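Local coordinates for protein putative adhesin (Parabacteroides distasonis, PDB 3LJY) that is of unknown function but, as a putative lipoprotein with an auto-transporter adhesin head domain, probably takes part in cell adhesion, at residues 19-24 with 40-45; 183-188 with 201-206. All coordinates share one frame; numbering follows the deposited sequence.

Contact 1: 19-24 with 40-45; sequences VADYNE and DPSTVE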
ATOM      1  N   VAL A  19     -14.158  11.060 -15.992  1.00 48.74           N
ATOM      2  CA  VAL A  19     -14.739  11.032 -14.659  1.00 48.67           C
ATOM      3  C   VAL A  19     -14.424  12.345 -13.955  1.00 49.00           C
ATOM      4  O   VAL A  19     -13.490  13.061 -14.374  1.00 49.50           O
ATOM      5  CB  VAL A  19     -14.196   9.832 -13.841  1.00 47.70           C
ATOM      6  CG1 VAL A  19     -14.743   8.517 -14.401  1.00 44.43           C
ATOM      7  CG2 VAL A  19     -12.673   9.841 -13.811  1.00 44.44           C
ATOM      8  N   ALA A  20     -15.215  12.670 -12.918  1.00 48.00           N
ATOM      9  CA  ALA A  20     -14.917  13.844 -12.079  1.00 46.26           C
ATOM     10  C   ALA A  20     -13.586  13.554 -11.422  1.00 46.56           C
ATOM     11  O   ALA A  20     -13.175  12.413 -11.340  1.00 48.50           O
ATOM     12  CB  ALA A  20     -16.001  14.102 -11.033  1.00 44.65           C
ATOM     13  N   ASP A  21     -12.902  14.586 -10.971  1.00 48.22           N
ATOM     14  CA  ASP A  21     -11.651  14.397 -10.251  1.00 48.78           C
ATOM     15  C   ASP A  21     -11.908  13.758  -8.868  1.00 48.40           C
ATOM     16  O   ASP A  21     -12.950  13.979  -8.246  1.00 49.21           O
ATOM     17  CB  ASP A  21     -10.884  15.726 -10.121  1.00 48.62           C
ATOM     18  CG  ASP A  21      -9.427  15.515  -9.744  1.00 50.13           C
ATOM     19  OD1 ASP A  21      -8.690  14.904 -10.556  1.00 48.29           O
ATOM     20  OD2 ASP A  21      -9.024  15.958  -8.640  1.00 52.91           O
ATOM     21  N   TYR A  22     -10.954  12.950  -8.412  1.00 46.98           N
ATOM     22  CA  TYR A  22     -11.098  12.191  -7.191  1.00 45.62           C
ATOM     23  C   TYR A  22      -9.749  12.208  -6.466  1.00 45.55           C
ATOM     24  O   TYR A  22      -8.716  12.372  -7.098  1.00 47.49           O
ATOM     25  CB  TYR A  22     -11.556  10.763  -7.530  1.00 44.89           C
ATOM     26  CG  TYR A  22     -10.569  10.009  -8.394  1.00 45.03           C
ATOM     27  CD1 TYR A  22      -9.460   9.361  -7.833  1.00 42.95           C
ATOM     28  CD2 TYR A  22     -10.724   9.960  -9.774  1.00 44.12           C
ATOM     29  CE1 TYR A  22      -8.554   8.697  -8.637  1.00 45.70           C
ATOM     30  CE2 TYR A  22      -9.819   9.299 -10.571  1.00 42.76           C
ATOM     31  CZ  TYR A  22      -8.747   8.682 -10.004  1.00 43.17           C
ATOM     32  OH  TYR A  22      -7.876   8.044 -10.798  1.00 44.75           O
ATOM     33  N   ASN A  23      -9.771  12.092  -5.139  1.00 46.71           N
ATOM     34  CA  ASN A  23      -8.543  12.045  -4.319  1.00 46.03           C
ATOM     35  C   ASN A  23      -8.479  10.787  -3.465  1.00 45.85           C
ATOM     36  O   ASN A  23      -7.596  10.619  -2.627  1.00 44.58           O
ATOM     37  CB  ASN A  23      -8.441  13.281  -3.414  1.00 44.86           C
ATOM     38  CG  ASN A  23      -9.476  13.284  -2.297  1.00 45.18           C
ATOM     39  OD1 ASN A  23     -10.538  12.645  -2.384  1.00 43.26           O
ATOM     40  ND2 ASN A  23      -9.167  14.014  -1.234  1.00 43.22           N
ATOM     41  N   GLU A  24      -9.422   9.897  -3.696  1.00 47.09           N
ATOM     42  CA  GLU A  24      -9.510   8.696  -2.929  1.00 49.07           C
ATOM     43  C   GLU A  24      -9.986   7.566  -3.835  1.00 47.16           C
ATOM     44  O   GLU A  24     -10.765   7.763  -4.775  1.00 45.62           O
ATOM     45  CB  GLU A  24     -10.395   8.945  -1.691  1.00 50.40           C
ATOM     46  CG  GLU A  24     -10.711   7.698  -0.910  1.00 56.33           C
ATOM     47  CD  GLU A  24     -11.151   7.938   0.528  1.00 57.33           C
ATOM     48  OE1 GLU A  24     -11.429   9.116   0.925  1.00 57.75           O
ATOM     49  OE2 GLU A  24     -11.205   6.892   1.250  1.00 65.97           O
ATOM     50  N   ASP A  40      -3.868  16.164 -16.060  1.00 55.40           N
ATOM     51  CA  ASP A  40      -4.728  15.912 -17.226  1.00 54.82           C
ATOM     52  C   ASP A  40      -6.121  15.569 -16.720  1.00 53.93           C
ATOM     53  O   ASP A  40      -6.260  15.022 -15.641  1.00 55.40           O
ATOM     54  CB  ASP A  40      -4.193  14.782 -18.122  1.00 55.29           C
ATOM     55  CG  ASP A  40      -2.752  15.007 -18.566  1.00 56.73           C
ATOM     56  OD1 ASP A  40      -2.431  16.138 -18.947  1.00 63.49           O
ATOM     57  OD2 ASP A  40      -1.924  14.074 -18.537  1.00 60.91           O
ATOM     58  N   PRO A  41      -7.155  15.891 -17.494  1.00 53.09           N
ATOM     59  CA  PRO A  41      -8.497  15.525 -17.078  1.00 52.47           C
ATOM     60  C   PRO A  41      -8.597  14.030 -16.760  1.00 52.21           C
ATOM     61  O   PRO A  41      -8.104  13.195 -17.522  1.00 53.35           O
ATOM     62  CB  PRO A  41      -9.354  15.882 -18.296  1.00 52.52           C
ATOM     63  CG  PRO A  41      -8.584  16.928 -18.996  1.00 52.49           C
ATOM     64  CD  PRO A  41      -7.148  16.599 -18.786  1.00 52.70           C
ATOM     65  N   SER A  42      -9.223  13.723 -15.623  1.00 50.86           N
ATOM     66  CA  SER A  42      -9.345  12.362 -15.145  1.00 48.82           C
ATOM     67  C   SER A  42     -10.127  11.495 -16.109  1.00 49.50           C
ATOM     68  O   SER A  42     -11.197  11.872 -16.578  1.00 50.73           O
ATOM     69  CB  SER A  42      -9.965  12.346 -13.758  1.00 47.30           C
ATOM     70  OG  SER A  42      -9.003  12.834 -12.841  1.00 46.23           O
ATOM     71  N   THR A  43      -9.551  10.341 -16.430  1.00 48.80           N
ATOM     72  CA  THR A  43     -10.229   9.306 -17.200  1.00 48.00           C
ATOM     73  C   THR A  43     -10.127   7.976 -16.433  1.00 47.29           C
ATOM     74  O   THR A  43      -9.250   7.813 -15.577  1.00 46.10           O
ATOM     75  CB  THR A  43      -9.621   9.195 -18.636  1.00 48.32           C
ATOM     76  OG1 THR A  43      -8.208   8.941 -18.580  1.00 44.16           O
ATOM     77  CG2 THR A  43      -9.870  10.512 -19.447  1.00 46.59           C
ATOM     78  N   VAL A  44     -11.059   7.066 -16.705  1.00 46.91           N
ATOM     79  CA  VAL A  44     -10.950   5.673 -16.320  1.00 45.07           C
ATOM     80  C   VAL A  44     -11.012   4.812 -17.588  1.00 45.32           C
ATOM     81  O   VAL A  44     -11.960   4.908 -18.343  1.00 45.32           O
ATOM     82  CB  VAL A  44     -12.088   5.260 -15.329  1.00 45.09           C
ATOM     83  CG1 VAL A  44     -12.013   3.750 -15.052  1.00 40.66           C
ATOM     84  CG2 VAL A  44     -12.033   6.092 -14.011  1.00 38.84           C
ATOM     85  N   GLU A  45      -9.982   3.999 -17.833  1.00 46.64           N
ATOM     86  CA  GLU A  45     -10.000   2.982 -18.888  1.00 46.74           C
ATOM     87  C   GLU A  45     -10.083   1.597 -18.285  1.00 45.84           C
ATOM     88  O   GLU A  45      -9.315   1.274 -17.403  1.00 46.15           O
ATOM     89  CB  GLU A  45      -8.719   3.034 -19.718  1.00 48.56           C
ATOM     90  CG  GLU A  45      -8.666   2.024 -20.904  1.00 48.51           C
ATOM     91  CD  GLU A  45      -7.395   2.164 -21.766  1.00 51.11           C
ATOM     92  OE1 GLU A  45      -6.372   2.721 -21.291  1.00 53.65           O
ATOM     93  OE2 GLU A  45      -7.422   1.692 -22.931  1.00 57.42           O
TER
HETATM   94  O   HOH W   1      -6.985  15.000 -12.788  1.00 44.85           O
HETATM   95  O   HOH W   2      -9.480  15.718 -13.405  1.00 49.89           O

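Contact 2: 183-188 with 201-206; sequences HAFGLA and LAEVHA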
ATOM      1  N   HIS A 183      10.367  -4.625   5.991  1.00 45.17           N
ATOM      2  CA  HIS A 183      11.697  -4.615   5.359  1.00 45.86           C
ATOM      3  C   HIS A 183      12.049  -3.198   4.956  1.00 44.65           C
ATOM      4  O   HIS A 183      11.700  -2.771   3.857  1.00 46.60           O
ATOM      5  CB  HIS A 183      11.726  -5.528   4.134  1.00 44.83           C
ATOM      6  CG  HIS A 183      11.539  -6.966   4.465  1.00 45.23           C
ATOM      7  ND1 HIS A 183      12.518  -7.723   5.070  1.00 48.34           N
ATOM      8  CD2 HIS A 183      10.484  -7.789   4.286  1.00 45.69           C
ATOM      9  CE1 HIS A 183      12.073  -8.951   5.256  1.00 47.62           C
ATOM     10  NE2 HIS A 183      10.848  -9.023   4.770  1.00 49.12           N
ATOM     11  N   ALA A 184      12.694  -2.467   5.853  1.00 44.95           N
ATOM     12  CA  ALA A 184      12.966  -1.048   5.644  1.00 45.21           C
ATOM     13  C   ALA A 184      14.406  -0.673   5.982  1.00 45.50           C
ATOM     14  O   ALA A 184      14.665   0.439   6.498  1.00 46.29           O
ATOM     15  CB  ALA A 184      11.998  -0.210   6.425  1.00 41.71           C
ATOM     16  N   PHE A 185      15.331  -1.599   5.704  1.00 45.14           N
ATOM     17  CA  PHE A 185      16.763  -1.339   5.838  1.00 45.24           C
ATOM     18  C   PHE A 185      17.212  -0.120   5.007  1.00 46.26           C
ATOM     19  O   PHE A 185      18.120   0.608   5.413  1.00 47.03           O
ATOM     20  CB  PHE A 185      17.611  -2.549   5.388  1.00 44.71           C
ATOM     21  CG  PHE A 185      17.891  -3.565   6.463  1.00 46.28           C
ATOM     22  CD1 PHE A 185      18.086  -3.195   7.790  1.00 47.01           C
ATOM     23  CD2 PHE A 185      18.009  -4.911   6.137  1.00 46.37           C
ATOM     24  CE1 PHE A 185      18.349  -4.153   8.768  1.00 46.21           C
ATOM     25  CE2 PHE A 185      18.279  -5.862   7.116  1.00 44.39           C
ATOM     26  CZ  PHE A 185      18.454  -5.476   8.427  1.00 44.24           C
ATOM     27  N   GLY A 186      16.604   0.060   3.831  1.00 46.73           N
ATOM     28  CA  GLY A 186      16.967   1.135   2.913  1.00 46.70           C
ATOM     29  C   GLY A 186      16.318   2.496   3.172  1.00 47.79           C
ATOM     30  O   GLY A 186      16.701   3.514   2.557  1.00 48.35           O
ATOM     31  N   LEU A 187      15.330   2.549   4.060  1.00 47.39           N
ATOM     32  CA  LEU A 187      14.767   3.830   4.495  1.00 46.44           C
ATOM     33  C   LEU A 187      15.475   4.372   5.748  1.00 46.63           C
ATOM     34  O   LEU A 187      15.299   3.876   6.869  1.00 47.37           O
ATOM     35  CB  LEU A 187      13.276   3.690   4.768  1.00 47.00           C
ATOM     36  CG  LEU A 187      12.476   4.963   5.083  1.00 46.03           C
ATOM     37  CD1 LEU A 187      12.396   5.834   3.891  1.00 41.98           C
ATOM     38  CD2 LEU A 187      11.109   4.613   5.601  1.00 41.36           C
ATOM     39  N   ALA A 188      16.226   5.445   5.542  1.00 46.07           N
ATOM     40  CA  ALA A 188      16.978   6.123   6.577  1.00 45.19           C
ATOM     41  C   ALA A 188      16.040   6.995   7.373  1.00 45.22           C
ATOM     42  O   ALA A 188      15.456   7.921   6.836  1.00 45.25           O
ATOM     43  CB  ALA A 188      18.078   6.978   5.905  1.00 44.47           C
ATOM     44  N   LEU A 201       9.155  -9.691  12.202  1.00 47.95           N
ATOM     45  CA  LEU A 201      10.511  -9.128  12.073  1.00 46.81           C
ATOM     46  C   LEU A 201      10.442  -7.720  11.527  1.00 45.48           C
ATOM     47  O   LEU A 201       9.774  -7.497  10.545  1.00 45.12           O
ATOM     48  CB  LEU A 201      11.361  -9.968  11.092  1.00 46.82           C
ATOM     49  CG  LEU A 201      12.720  -9.469  10.544  1.00 47.62           C
ATOM     50  CD1 LEU A 201      13.817  -9.347  11.630  1.00 41.92           C
ATOM     51  CD2 LEU A 201      13.221 -10.401   9.404  1.00 44.80           C
ATOM     52  N   ALA A 202      11.115  -6.765  12.179  1.00 45.93           N
ATOM     53  CA  ALA A 202      11.307  -5.410  11.606  1.00 45.36           C
ATOM     54  C   ALA A 202      12.783  -5.224  11.329  1.00 45.50           C
ATOM     55  O   ALA A 202      13.595  -5.327  12.248  1.00 45.51           O
ATOM     56  CB  ALA A 202      10.806  -4.279  12.523  1.00 43.18           C
ATOM     57  N   GLU A 203      13.099  -5.002  10.055  1.00 46.01           N
ATOM     58  CA  GLU A 203      14.423  -4.562   9.583  1.00 46.00           C
ATOM     59  C   GLU A 203      14.384  -3.079   9.305  1.00 44.36           C
ATOM     60  O   GLU A 203      13.637  -2.621   8.440  1.00 44.71           O
ATOM     61  CB  GLU A 203      14.800  -5.273   8.294  1.00 46.13           C
ATOM     62  CG  GLU A 203      14.871  -6.762   8.409  1.00 48.10           C
ATOM     63  CD  GLU A 203      15.288  -7.439   7.115  1.00 49.75           C
ATOM     64  OE1 GLU A 203      15.003  -6.917   5.970  1.00 48.95           O
ATOM     65  OE2 GLU A 203      15.903  -8.533   7.270  1.00 54.22           O
ATOM     66  N   VAL A 204      15.189  -2.324  10.023  1.00 45.25           N
ATOM     67  CA  VAL A 204      15.064  -0.859  10.044  1.00 44.96           C
ATOM     68  C   VAL A 204      16.427  -0.166   9.923  1.00 46.07           C
ATOM     69  O   VAL A 204      17.483  -0.786  10.050  1.00 45.27           O
ATOM     70  CB  VAL A 204      14.284  -0.392  11.334  1.00 44.78           C
ATOM     71  CG1 VAL A 204      13.004  -1.219  11.520  1.00 43.20           C
ATOM     72  CG2 VAL A 204      15.142  -0.485  12.614  1.00 41.43           C
ATOM     73  N   HIS A 205      16.395   1.131   9.652  1.00 48.63           N
ATOM     74  CA  HIS A 205      17.595   1.956   9.602  1.00 48.33           C
ATOM     75  C   HIS A 205      17.324   3.294  10.320  1.00 48.26           C
ATOM     76  O   HIS A 205      16.569   4.125   9.858  1.00 48.12           O
ATOM     77  CB  HIS A 205      18.058   2.128   8.145  1.00 49.01           C
ATOM     78  CG  HIS A 205      19.287   2.968   8.000  1.00 50.95           C
ATOM     79  ND1 HIS A 205      19.656   3.551   6.810  1.00 53.11           N
ATOM     80  CD2 HIS A 205      20.215   3.348   8.908  1.00 49.32           C
ATOM     81  CE1 HIS A 205      20.765   4.246   6.989  1.00 52.16           C
ATOM     82  NE2 HIS A 205      21.123   4.141   8.254  1.00 50.11           N
ATOM     83  N   ALA A 206      17.908   3.457  11.501  1.00 50.09           N
ATOM     84  CA  ALA A 206      17.800   4.700  12.293  1.00 49.91           C
ATOM     85  C   ALA A 206      19.151   5.400  12.221  1.00 50.35           C
ATOM     86  O   ALA A 206      20.182   4.739  12.278  1.00 50.13           O
ATOM     87  CB  ALA A 206      17.396   4.406  13.753  1.00 46.15           C
TER
HETATM   88  O   HOH W   3      13.794   2.109   8.234  1.00 31.19           O

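Contact 1: 19-24 with 40-45
V19 and S42 meet through both backbone and side chain. V19 N donates to S42 O over 3.1 Å, and the N-H points almost straight at the oxygen (172°). The donor lies well above the carbonyl plane. This bond sits where the chain leaves strand 12-18 and where strand 43-49 begins. These two strands pair antiparallel, and the pairing continues through I17 and V44.

The apolar part is carried by two valines and the serine CB. With V19 chi1 at -70°, CG1 lies beside the backbone N, where it meets V44 CG2 at 3.7 Å. The two side chains cross at about a right angle. V19 CG2 rests on S42 CB, also at 3.7 Å. I58 on strand 56-61 packs against both valines.

The polar part gathers at S42 OG and S42 N. D21 OD1 comes within 3.1 Å of S42 OG, and that hydroxyl is hydrogen-bonded to N85 O. One water joins D21 OD1 to S42 N, donating to the first and accepting from the second. A second water lies within hydrogen-bonding distance of D21 OD1 and D40 O, 2.9 Å from the latter. Y22 brings its ring near S42 OG, while its own hydroxyl bonds to T84. D21 OD2 has long, weak ion pairs with R63 and K87.

S42 lies where the apolar and polar parts meet. Its CB joins the valine cluster. Its OG and N lie near the D21 carboxylate and its waters, while its O takes the V19 N-H. The nearby lysine and arginine would probably favour a charged D21.

Contact 2: 183-188 with 201-206
The F185 ring lies with one face on E203. E203 CB sits over the ring centre, 3.6 Å from the centroid and almost on the ring normal, a CH-pi contact. The E203 carboxylate lies beside the CD2-CE2 side of the ring, with E203 CD 3.4 Å from F185 CE2. The two planes are 25° apart. At the ring edge, in its plane, V204 O lies 3.4 Å from F185 CD1. K223 makes a cation-pi contact with the same ring. The H183 ring is met at its edge. H183 ND1 donates to E203 OE1 over 2.8 Å in a nearly straight bond (173°). The oxygen lies in the imidazole plane, but the ring comes to it from above the carboxylate plane. E203 thus meets both rings, F185 over its face with CB and H183 at its edge with OE1. E203 chi1 of -60° sets CG beside its backbone N, and the chain is extended beyond CG.

H183 and E203 are also a parallel bridge, with side chains on the same face of the sheet. A184 N donates to E203 O at 2.8 Å. Such stacking of equivalent strands from successive coils is the mark of a parallel beta-helix; the pectate lyase-like clan of this family is consistent with the right-handed form. Strand 161-164 continues the ladder beyond 181-184, and strand 219-223 continues it beyond 201-206.

After A184 the first chain turns a corner through a type I turn ending at L187. Direct strand pairing lapses here and a water fills in. It donates to A184 O and to L187 O, and accepts from H205 N at 3.1 Å. H205 CB lies 3.1 Å from F185 O. Its imidazole ND1 lies close to A188 CA and CB. On the inner side, A184, L187 and V204 all pack on Y174.

Overall arrangement
Contact 1 lies near the N-terminal end of the chain and contact 2 well along the coils, on opposite sides of the chain's centre. Their centres are about 35 Å apart and their nearest atoms about 21 Å apart. Both are partly buried, and strands 43-49 and 201-206 belong to the same run of paired strands. Contact 1 joins a loop to the start of an antiparallel strand. Contact 2 joins equivalent parallel strands of neighbouring coils. Branched apolar groups and a hydrated aspartate carry the first. Rings, a glutamate and a ladder bond carry the second. In contact 1 water ties a carboxylate to backbone; in contact 2 it bridges backbone to backbone where strand pairing lapses.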